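Side-chain contacts in erythrocyte binding antigen 140 (Plasmodium falciparum, PDB 4GF2), which probably serves as a parasite adhesin that binds a receptor on the host erythrocyte surface during invasion, through its tandem Duffy-binding-like domains: residues Ser220-Thr223 and Ser224-Lys228; Leu188-Lys191 and Lys192-Leu196; Met56-Phe59 and Lys60-Leu64; Ile45-Phe48 and Leu49-Arg52. The protein carries 3 engineered substitutions. All coordinates share one frame; numbering follows the deposited sequence.

The four contacts are local, each between neighbouring turns of helix or round a helix end, and they form two pairs in the N-terminal part of the chain. Contacts 1 and 2 lie on consecutive helices, 213-242 and 175-202, with centres about 11 Å apart; Y222 OH meets K191 NZ at 2.9 Å, a probable hydrogen bond, and F225 packs on E190 and L194. Contacts 3 and 4 have centres about 10 Å apart, and I62 CG2 touches F48 CD1 at 3.5 Å. Between the pairs, contacts 1 and 3 are about 44 Å apart, centre to centre. Bound glycerol, probably from the crystallisation liquor, lies about 3 to 4 Å from one side chain of each contact: F225, M189, F63 and I45.

Contact 1 of 4, residues Ser220-Thr223 and Ser224-Lys228; sequences SSYT and SFMKK
Helix 213-242, one of the long helices of this Duffy-binding-like adhesin, carries a Met-aromatic contact one turn apart, between Y222 and M226. M226 CG lies over one face of the tyrosine ring, 4.1 Å from the ring centroid, a CH-pi contact; its nearest ring atom is Y222 CE2. The sulfur follows obliquely, with M226 SD 4.5 Å from the same centroid and displaced toward the hydroxyl end. Two bends in the methionine chain, at chi2 (-67°) and chi3 (-75°), carry SD past the ring toward the hydroxyl, with CE beyond. On another side of the helix T223 and K227 run side by side: the methyl T223 CG2 rests 3.7 Å from K227 CE in the extended lysine chain. S224 turns its hydroxyl back onto the helix, where OG donates to S221 O at 3.0 Å from above the carbonyl plane. The same oxygen accepts the backbone bond of F225 N, and both donors come from the same face of that plane. Y222 OH is hydrogen-bonded to K191 NZ of helix 175-202, while the Y222 ring makes an edge-to-face pair with F195 and the F225 ring meets F187. The buried tyrosine therefore has the methionine CG over its face and the polarisable sulfur obliquely beside its hydroxyl end, and its hydroxyl is satisfied by a lysine whose positive charge would probably polarise it where the two helices meet.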
loop_
_atom_site.group_PDB
_atom_site.type_symbol
_atom_site.label_atom_id
_atom_site.label_comp_id
_atom_site.label_asym_id
_atom_site.label_seq_id
_atom_site.Cartn_x
_atom_site.Cartn_y
_atom_site.Cartn_z
ATOM N N SER A 220 -3.842 0.663 9.276
ATOM C CA SER A 220 -2.863 -0.314 8.827
ATOM C C SER A 220 -2.787 -1.493 9.787
ATOM O O SER A 220 -2.709 -2.646 9.364
ATOM C CB SER A 220 -1.490 0.343 8.699
ATOM O OG SER A 220 -0.490 -0.626 8.450
ATOM N N SER A 221 -2.804 -1.198 11.081
ATOM C CA SER A 221 -2.773 -2.243 12.097
ATOM C C SER A 221 -3.985 -3.148 11.937
ATOM O O SER A 221 -3.871 -4.370 12.007
ATOM C CB SER A 221 -2.757 -1.631 13.501
ATOM O OG SER A 221 -1.559 -0.911 13.730
ATOM N N TYR A 222 -5.145 -2.540 11.717
ATOM C CA TYR A 222 -6.387 -3.288 11.563
ATOM C C TYR A 222 -6.325 -4.208 10.348
ATOM O O TYR A 222 -6.750 -5.361 10.407
ATOM C CB TYR A 222 -7.570 -2.330 11.437
ATOM C CG TYR A 222 -8.908 -3.020 11.322
ATOM C CD1 TYR A 222 -9.626 -3.380 12.456
ATOM C CD2 TYR A 222 -9.456 -3.313 10.081
ATOM C CE1 TYR A 222 -10.851 -4.013 12.355
ATOM C CE2 TYR A 222 -10.679 -3.943 9.972
ATOM C CZ TYR A 222 -11.372 -4.289 11.111
ATOM O OH TYR A 222 -12.587 -4.919 11.000
ATOM N N THR A 223 -5.786 -3.698 9.248
ATOM C CA THR A 223 -5.665 -4.488 8.032
ATOM C C THR A 223 -4.828 -5.738 8.253
ATOM O O THR A 223 -5.269 -6.842 7.948
ATOM C CB THR A 223 -5.037 -3.666 6.901
ATOM O OG1 THR A 223 -5.963 -2.663 6.474
ATOM C CG2 THR A 223 -4.683 -4.550 5.710
ATOM N N SER A 224 -3.620 -5.568 8.779
ATOM C CA SER A 224 -2.722 -6.704 8.954
ATOM C C SER A 224 -3.337 -7.733 9.895
ATOM O O SER A 224 -3.173 -8.936 9.698
ATOM C CB SER A 224 -1.353 -6.251 9.468
ATOM O OG SER A 224 -1.457 -5.577 10.706
ATOM N N PHE A 225 -4.059 -7.259 10.903
ATOM C CA PHE A 225 -4.690 -8.145 11.870
ATOM C C PHE A 225 -5.752 -9.016 11.208
ATOM O O PHE A 225 -5.936 -10.175 11.581
ATOM C CB PHE A 225 -5.320 -7.338 13.003
ATOM C CG PHE A 225 -6.361 -8.094 13.767
ATOM C CD1 PHE A 225 -5.998 -9.005 14.739
ATOM C CD2 PHE A 225 -7.705 -7.899 13.506
ATOM C CE1 PHE A 225 -6.957 -9.706 15.441
ATOM C CE2 PHE A 225 -8.667 -8.598 14.203
ATOM C CZ PHE A 225 -8.293 -9.502 15.174
ATOM N N MET A 226 -6.458 -8.451 10.234
ATOM C CA MET A 226 -7.457 -9.203 9.484
ATOM C C MET A 226 -6.779 -10.223 8.570
ATOM O O MET A 226 -7.231 -11.362 8.456
ATOM C CB MET A 226 -8.342 -8.259 8.668
ATOM C CG MET A 226 -9.162 -7.296 9.515
ATOM S SD MET A 226 -10.430 -8.102 10.516
ATOM C CE MET A 226 -11.666 -8.488 9.279
ATOM N N LYS A 227 -5.689 -9.817 7.926
ATOM C CA LYS A 227 -4.922 -10.731 7.086
ATOM C C LYS A 227 -4.487 -11.950 7.890
ATOM O O LYS A 227 -4.779 -13.086 7.517
ATOM C CB LYS A 227 -3.692 -10.034 6.510
ATOM C CG LYS A 227 -3.998 -8.975 5.467
ATOM C CD LYS A 227 -2.716 -8.326 4.973
ATOM C CE LYS A 227 -2.984 -7.282 3.903
ATOM N NZ LYS A 227 -1.731 -6.581 3.502
ATOM N N LYS A 228 -3.787 -11.705 8.996
ATOM C CA LYS A 228 -3.329 -12.778 9.871
ATOM C C LYS A 228 -4.491 -13.632 10.355
ATOM O O LYS A 228 -4.414 -14.860 10.345
ATOM C CB LYS A 228 -2.584 -12.209 11.079
ATOM C CG LYS A 228 -1.243 -11.587 10.740
ATOM C CD LYS A 228 -0.494 -11.170 11.994
ATOM C CE LYS A 228 0.929 -10.735 11.677
ATOM N NZ LYS A 228 0.977 -9.556 10.767
#

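Contact 2 of 4, residues Leu188-Lys191 and Lys192-Leu196; sequences LMEK and KRLFL
E190 and R193 meet side-on in a two-bond salt bridge, one carboxylate oxygen to each of two arginine nitrogens. R193 NE donates to E190 OE1 at 3.0 Å in a nearly straight bond (171°), with that oxygen in the guanidinium plane; R193 NH2 reaches E190 OE2 at 2.8 Å. Both oxygens are met on the syn side, yet the two flat groups are not coplanar, their planes standing 38° apart. The glutamate reaches its partner because it leaves the backbone with CG anti to N and then bends at chi2 (63°), while the arginine bends at chi3, bringing the two ends alongside each other. The close packing is on the inner flank: buried L194 crosses the glutamate chain, its CG 3.5 Å from E190 OE2 and its CD1 3.9 Å from E190 CG. A charged pair thus lies directly against a leucine. This is an i to i+3 bridge beside an i to i+4 contact on helix 175-202, within the first Duffy-binding region, and helix 213-242 covers the leucine flank. From a different side of the helix, K191 NZ is hydrogen-bonded to Y222 OH. The solvent side is looser. K192 is exposed and extended beyond CG; its CG passes 3.3 Å from L188 O before the chain leads away. R193, also exposed, lies on another side, where the glutamate holds its guanidinium.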
loop_
_atom_site.group_PDB
_atom_site.type_symbol
_atom_site.label_atom_id
_atom_site.label_comp_id
_atom_site.label_asym_id
_atom_site.label_seq_id
_atom_site.Cartn_x
_atom_site.Cartn_y
_atom_site.Cartn_z
ATOM N N LEU A 188 -13.070 -11.366 17.802
ATOM C CA LEU A 188 -14.064 -10.301 17.856
ATOM C C LEU A 188 -13.652 -9.215 18.841
ATOM O O LEU A 188 -13.958 -8.042 18.647
ATOM C CB LEU A 188 -15.436 -10.864 18.236
ATOM C CG LEU A 188 -16.044 -11.823 17.205
ATOM C CD1 LEU A 188 -17.341 -12.424 17.719
ATOM C CD2 LEU A 188 -16.272 -11.119 15.873
ATOM N N MET A 189 -12.949 -9.607 19.893
ATOM C CA MET A 189 -12.535 -8.657 20.912
ATOM C C MET A 189 -11.453 -7.743 20.352
ATOM O O MET A 189 -11.556 -6.518 20.432
ATOM C CB MET A 189 -12.025 -9.398 22.149
ATOM C CG MET A 189 -11.657 -8.490 23.309
ATOM S SD MET A 189 -11.437 -9.403 24.852
ATOM C CE MET A 189 -10.049 -10.456 24.438
ATOM N N GLU A 190 -10.422 -8.343 19.771
ATOM C CA GLU A 190 -9.315 -7.572 19.233
ATOM C C GLU A 190 -9.796 -6.750 18.033
ATOM O O GLU A 190 -9.293 -5.657 17.772
ATOM C CB GLU A 190 -8.163 -8.511 18.852
ATOM C CG GLU A 190 -6.953 -7.833 18.225
ATOM C CD GLU A 190 -6.266 -6.856 19.160
ATOM O OE1 GLU A 190 -6.689 -6.739 20.327
ATOM O OE2 GLU A 190 -5.298 -6.199 18.721
ATOM N N LYS A 191 -10.793 -7.271 17.325
ATOM C CA LYS A 191 -11.362 -6.584 16.173
ATOM C C LYS A 191 -12.037 -5.284 16.599
ATOM O O LYS A 191 -11.785 -4.228 16.018
ATOM C CB LYS A 191 -12.357 -7.502 15.461
ATOM C CG LYS A 191 -13.041 -6.889 14.255
ATOM C CD LYS A 191 -13.508 -7.973 13.291
ATOM C CE LYS A 191 -14.890 -7.683 12.729
ATOM N NZ LYS A 191 -14.926 -6.423 11.951
ATOM N N LYS A 192 -12.892 -5.365 17.616
ATOM C CA LYS A 192 -13.533 -4.176 18.168
ATOM C C LYS A 192 -12.490 -3.146 18.575
ATOM O O LYS A 192 -12.547 -1.990 18.154
ATOM C CB LYS A 192 -14.377 -4.528 19.394
ATOM C CG LYS A 192 -15.680 -5.243 19.095
ATOM C CD LYS A 192 -16.464 -5.484 20.378
ATOM C CE LYS A 192 -17.687 -6.357 20.141
ATOM N NZ LYS A 192 -18.456 -6.596 21.398
ATOM N N ARG A 193 -11.543 -3.574 19.403
ATOM C CA ARG A 193 -10.538 -2.667 19.944
ATOM C C ARG A 193 -9.789 -1.946 18.827
ATOM O O ARG A 193 -9.655 -0.725 18.849
ATOM C CB ARG A 193 -9.553 -3.429 20.828
ATOM C CG ARG A 193 -8.617 -2.537 21.618
ATOM C CD ARG A 193 -7.544 -3.353 22.321
ATOM N NE ARG A 193 -6.568 -3.907 21.384
ATOM C CZ ARG A 193 -5.552 -3.224 20.865
ATOM N NH1 ARG A 193 -5.369 -1.950 21.180
ATOM N NH2 ARG A 193 -4.717 -3.813 20.023
ATOM N N LEU A 194 -9.307 -2.700 17.846
ATOM C CA LEU A 194 -8.548 -2.102 16.757
ATOM C C LEU A 194 -9.408 -1.127 15.953
ATOM O O LEU A 194 -8.905 -0.126 15.446
ATOM C CB LEU A 194 -7.969 -3.180 15.842
ATOM C CG LEU A 194 -6.806 -3.992 16.417
ATOM C CD1 LEU A 194 -6.441 -5.126 15.474
ATOM C CD2 LEU A 194 -5.593 -3.113 16.682
ATOM N N PHE A 195 -10.702 -1.406 15.847
ATOM C CA PHE A 195 -11.578 -0.542 15.068
ATOM C C PHE A 195 -11.948 0.725 15.836
ATOM O O PHE A 195 -12.130 1.788 15.237
ATOM C CB PHE A 195 -12.841 -1.280 14.630
ATOM C CG PHE A 195 -13.507 -0.658 13.440
ATOM C CD1 PHE A 195 -13.038 -0.912 12.160
ATOM C CD2 PHE A 195 -14.587 0.192 13.598
ATOM C CE1 PHE A 195 -13.643 -0.335 11.057
ATOM C CE2 PHE A 195 -15.197 0.772 12.497
ATOM C CZ PHE A 195 -14.723 0.508 11.226
ATOM N N LEU A 196 -12.058 0.617 17.156
ATOM C CA LEU A 196 -12.337 1.789 17.980
ATOM C C LEU A 196 -11.180 2.772 17.881
ATOM O O LEU A 196 -11.389 3.983 17.835
ATOM C CB LEU A 196 -12.578 1.397 19.440
ATOM C CG LEU A 196 -13.897 0.679 19.738
ATOM C CD1 LEU A 196 -14.020 0.385 21.222
ATOM C CD2 LEU A 196 -15.094 1.493 19.261
#

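Contact 3 of 4, residues Met56-Phe59 and Lys60-Leu64; sequences MEKF and KEIFL
F59 and F63 stand side by side on one flank of the helix and point the same way, but their rings are turned almost square to each other. The planes lie 83° apart and the centroids 5.4 Å, an oblique aromatic pair. F59 touches with its far end: CZ comes within 3.5 Å of F63 CD2, and CE2 lies in the plane of the F63 ring, at its edge. With CG anti to the backbone N (chi1 172°), F59 stands its ring out from the helix, and F63 slants back to meet its far end. On another flank K58 and E61 cross at an angle. The lysine bends at chi2 (61°) and runs past the end of the carboxylate, so that K58 CD is 3.4 Å from E61 OE1 and K58 NZ 3.3 Å from the same oxygen. That salt bridge is long, and its hydrogen bond weak. K60 points its amine elsewhere, to N146 OD1. The segment opens helix 56-78, and its aromatic flank is packed into a helical bundle: F59 pairs edge-to-face with W142 of helix 132-155 and F123 of helix 110-127, while F63 meets W142 nearly parallel and takes F48, from the short helix just before, edge-to-face.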
loop_
_atom_site.group_PDB
_atom_site.type_symbol
_atom_site.label_atom_id
_atom_site.label_comp_id
_atom_site.label_asym_id
_atom_site.label_seq_id
_atom_site.Cartn_x
_atom_site.Cartn_y
_atom_site.Cartn_z
ATOM N N MET A 56 0.081 -43.988 41.482
ATOM C CA MET A 56 -1.073 -43.323 40.895
ATOM C C MET A 56 -1.557 -42.210 41.813
ATOM O O MET A 56 -2.041 -41.177 41.348
ATOM C CB MET A 56 -2.202 -44.321 40.648
ATOM C CG MET A 56 -1.852 -45.423 39.662
ATOM S SD MET A 56 -3.089 -45.614 38.366
ATOM C CE MET A 56 -3.224 -47.391 38.304
ATOM N N GLU A 57 -1.431 -42.425 43.119
ATOM C CA GLU A 57 -1.784 -41.395 44.086
ATOM C C GLU A 57 -0.945 -40.157 43.805
ATOM O O GLU A 57 -1.455 -39.038 43.795
ATOM C CB GLU A 57 -1.548 -41.880 45.519
ATOM C CG GLU A 57 -2.385 -43.089 45.916
ATOM C CD GLU A 57 -2.285 -43.410 47.397
ATOM O OE1 GLU A 57 -2.049 -42.477 48.195
ATOM O OE2 GLU A 57 -2.439 -44.596 47.765
ATOM N N LYS A 58 0.344 -40.367 43.561
ATOM C CA LYS A 58 1.250 -39.263 43.287
ATOM C C LYS A 58 0.843 -38.555 42.002
ATOM O O LYS A 58 0.748 -37.328 41.964
ATOM C CB LYS A 58 2.690 -39.765 43.176
ATOM C CG LYS A 58 3.734 -38.662 43.243
ATOM C CD LYS A 58 3.669 -37.920 44.569
ATOM C CE LYS A 58 4.798 -36.918 44.706
ATOM N NZ LYS A 58 4.701 -36.159 45.983
ATOM N N PHE A 59 0.594 -39.330 40.951
ATOM C CA PHE A 59 0.177 -38.760 39.675
ATOM C C PHE A 59 -1.053 -37.878 39.855
ATOM O O PHE A 59 -1.152 -36.809 39.257
ATOM C CB PHE A 59 -0.121 -39.856 38.652
ATOM C CG PHE A 59 -0.741 -39.339 37.387
ATOM C CD1 PHE A 59 0.044 -38.772 36.397
ATOM C CD2 PHE A 59 -2.112 -39.401 37.195
ATOM C CE1 PHE A 59 -0.525 -38.281 35.234
ATOM C CE2 PHE A 59 -2.688 -38.915 36.034
ATOM C CZ PHE A 59 -1.890 -38.353 35.051
ATOM N N LYS A 60 -1.988 -38.339 40.677
ATOM C CA LYS A 60 -3.195 -37.580 40.974
ATOM C C LYS A 60 -2.828 -36.283 41.677
ATOM O O LYS A 60 -3.315 -35.210 41.319
ATOM C CB LYS A 60 -4.128 -38.412 41.856
ATOM C CG LYS A 60 -5.330 -37.659 42.400
ATOM C CD LYS A 60 -6.211 -37.123 41.285
ATOM C CE LYS A 60 -7.472 -36.470 41.834
ATOM N NZ LYS A 60 -8.390 -37.451 42.488
ATOM N N GLU A 61 -1.957 -36.391 42.675
ATOM C CA GLU A 61 -1.543 -35.240 43.466
ATOM C C GLU A 61 -0.888 -34.176 42.595
ATOM O O GLU A 61 -1.127 -32.981 42.776
ATOM C CB GLU A 61 -0.567 -35.671 44.558
ATOM C CG GLU A 61 -0.029 -34.517 45.386
ATOM C CD GLU A 61 1.196 -34.897 46.184
ATOM O OE1 GLU A 61 1.397 -36.106 46.426
ATOM O OE2 GLU A 61 1.962 -33.988 46.562
ATOM N N ILE A 62 -0.057 -34.612 41.654
ATOM C CA ILE A 62 0.641 -33.690 40.767
ATOM C C ILE A 62 -0.324 -33.061 39.771
ATOM O O ILE A 62 -0.148 -31.915 39.357
ATOM C CB ILE A 62 1.776 -34.396 39.998
ATOM C CG1 ILE A 62 2.823 -34.941 40.975
ATOM C CG2 ILE A 62 2.426 -33.442 39.003
ATOM C CD1 ILE A 62 3.461 -33.882 41.863
ATOM N N PHE A 63 -1.345 -33.815 39.382
ATOM C CA PHE A 63 -2.346 -33.299 38.465
ATOM C C PHE A 63 -3.137 -32.211 39.174
ATOM O O PHE A 63 -3.445 -31.168 38.592
ATOM C CB PHE A 63 -3.275 -34.420 38.006
ATOM C CG PHE A 63 -3.677 -34.327 36.562
ATOM C CD1 PHE A 63 -3.954 -33.103 35.978
ATOM C CD2 PHE A 63 -3.775 -35.469 35.790
ATOM C CE1 PHE A 63 -4.324 -33.025 34.648
ATOM C CE2 PHE A 63 -4.144 -35.398 34.465
ATOM C CZ PHE A 63 -4.417 -34.177 33.893
ATOM N N LEU A 64 -3.455 -32.451 40.443
ATOM C CA LEU A 64 -4.182 -31.471 41.237
ATOM C C LEU A 64 -3.373 -30.183 41.351
ATOM O O LEU A 64 -3.921 -29.080 41.274
ATOM C CB LEU A 64 -4.493 -32.027 42.626
ATOM C CG LEU A 64 -5.617 -33.065 42.683
ATOM C CD1 LEU A 64 -5.604 -33.800 44.017
ATOM C CD2 LEU A 64 -6.970 -32.404 42.453
#

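Contact 4 of 4, residues Ile45-Phe48 and Leu49-Arg52; sequences IANF and LNSR
A46 and L49, then N47 and N50, are joined by two successive i to i+3 backbone hydrogen bonds. L49 N donates to A46 O at 2.8 Å and N50 N to N47 O at 3.1 Å; in both the donor sits above the carbonyl plane, 69° out of it in the second, as in a tight turn of chain. Van der Waals contact between the segments is slight and falls mostly on backbone atoms. L49 CB lies 3.4 Å from A46 O. The amide of N50 bends back over the turn, with ND2 3.7 Å from A46 O and 4.0 Å from N47 CA. Other polar groups find partners elsewhere in the fold: N47 OD1 has a weak hydrogen bond with H10, S51 OG bonds L53 N, and S51 O is held by Y118 OH. F48 turns its ring from the turn into the protein, packing on I62 and V115. Three consecutive i to i+3 bonds, the first from F48 N to I45 O (3.0 Å), make the 3-10 pattern; this short, weakly bonded helical turn of the first Duffy-binding region runs out into the loop before helix 56-78.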
loop_
_atom_site.group_PDB
_atom_site.type_symbol
_atom_site.label_atom_id
_atom_site.label_comp_id
_atom_site.label_asym_id
_atom_site.label_seq_id
_atom_site.Cartn_x
_atom_site.Cartn_y
_atom_site.Cartn_z
ATOM N N ILE A 45 2.325 -27.482 33.162
ATOM C CA ILE A 45 2.583 -28.918 33.155
ATOM C C ILE A 45 3.976 -29.295 33.667
ATOM O O ILE A 45 4.266 -30.470 33.877
ATOM C CB ILE A 45 2.418 -29.481 31.735
ATOM C CG1 ILE A 45 3.458 -28.859 30.800
ATOM C CG2 ILE A 45 1.015 -29.205 31.231
ATOM C CD1 ILE A 45 3.367 -29.346 29.376
ATOM N N ALA A 46 4.830 -28.297 33.872
ATOM C CA ALA A 46 6.207 -28.535 34.292
ATOM C C ALA A 46 6.288 -29.457 35.505
ATOM O O ALA A 46 7.190 -30.287 35.601
ATOM C CB ALA A 46 6.894 -27.213 34.600
ATOM N N ASN A 47 5.348 -29.311 36.431
ATOM C CA ASN A 47 5.402 -30.065 37.680
ATOM C C ASN A 47 5.422 -31.571 37.465
ATOM O O ASN A 47 6.008 -32.305 38.259
ATOM C CB ASN A 47 4.248 -29.670 38.599
ATOM C CG ASN A 47 4.354 -28.237 39.064
ATOM O OD1 ASN A 47 5.210 -27.904 39.886
ATOM N ND2 ASN A 47 3.491 -27.374 38.537
ATOM N N PHE A 48 4.793 -32.028 36.389
ATOM C CA PHE A 48 4.824 -33.444 36.039
ATOM C C PHE A 48 6.263 -33.937 35.863
ATOM O O PHE A 48 6.577 -35.082 36.185
ATOM C CB PHE A 48 4.036 -33.699 34.754
ATOM C CG PHE A 48 2.550 -33.668 34.938
ATOM C CD1 PHE A 48 1.914 -34.633 35.704
ATOM C CD2 PHE A 48 1.782 -32.685 34.334
ATOM C CE1 PHE A 48 0.543 -34.614 35.874
ATOM C CE2 PHE A 48 0.411 -32.661 34.500
ATOM C CZ PHE A 48 -0.211 -33.629 35.270
ATOM N N LEU A 49 7.130 -33.067 35.354
ATOM C CA LEU A 49 8.515 -33.439 35.073
ATOM C C LEU A 49 9.403 -33.387 36.311
ATOM O O LEU A 49 10.517 -33.904 36.300
ATOM C CB LEU A 49 9.094 -32.528 33.992
ATOM C CG LEU A 49 8.428 -32.648 32.622
ATOM C CD1 LEU A 49 8.831 -31.487 31.727
ATOM C CD2 LEU A 49 8.788 -33.975 31.972
ATOM N N ASN A 50 8.915 -32.762 37.377
ATOM C CA ASN A 50 9.688 -32.660 38.609
ATOM C C ASN A 50 9.362 -33.772 39.597
ATOM O O ASN A 50 9.864 -33.779 40.720
ATOM C CB ASN A 50 9.449 -31.303 39.268
ATOM C CG ASN A 50 9.900 -30.149 38.399
ATOM O OD1 ASN A 50 10.872 -30.260 37.653
ATOM N ND2 ASN A 50 9.189 -29.033 38.488
ATOM N N SER A 51 8.521 -34.712 39.178
ATOM C CA SER A 51 8.131 -35.817 40.042
ATOM C C SER A 51 8.427 -37.157 39.381
ATOM O O SER A 51 8.341 -37.293 38.161
ATOM C CB SER A 51 6.643 -35.723 40.387
ATOM O OG SER A 51 6.225 -36.838 41.156
ATOM N N ARG A 52 8.783 -38.144 40.193
ATOM C CA ARG A 52 9.007 -39.493 39.693
ATOM C C ARG A 52 7.680 -40.182 39.382
ATOM O O ARG A 52 7.655 -41.236 38.746
ATOM C CB ARG A 52 9.793 -40.311 40.716
ATOM C CG ARG A 52 11.163 -39.741 41.039
ATOM C CD ARG A 52 11.833 -40.507 42.171
ATOM N NE ARG A 52 13.144 -39.954 42.505
ATOM C CZ ARG A 52 13.338 -38.880 43.266
ATOM N NH1 ARG A 52 12.307 -38.221 43.783
ATOM N NH2 ARG A 52 14.570 -38.456 43.511
#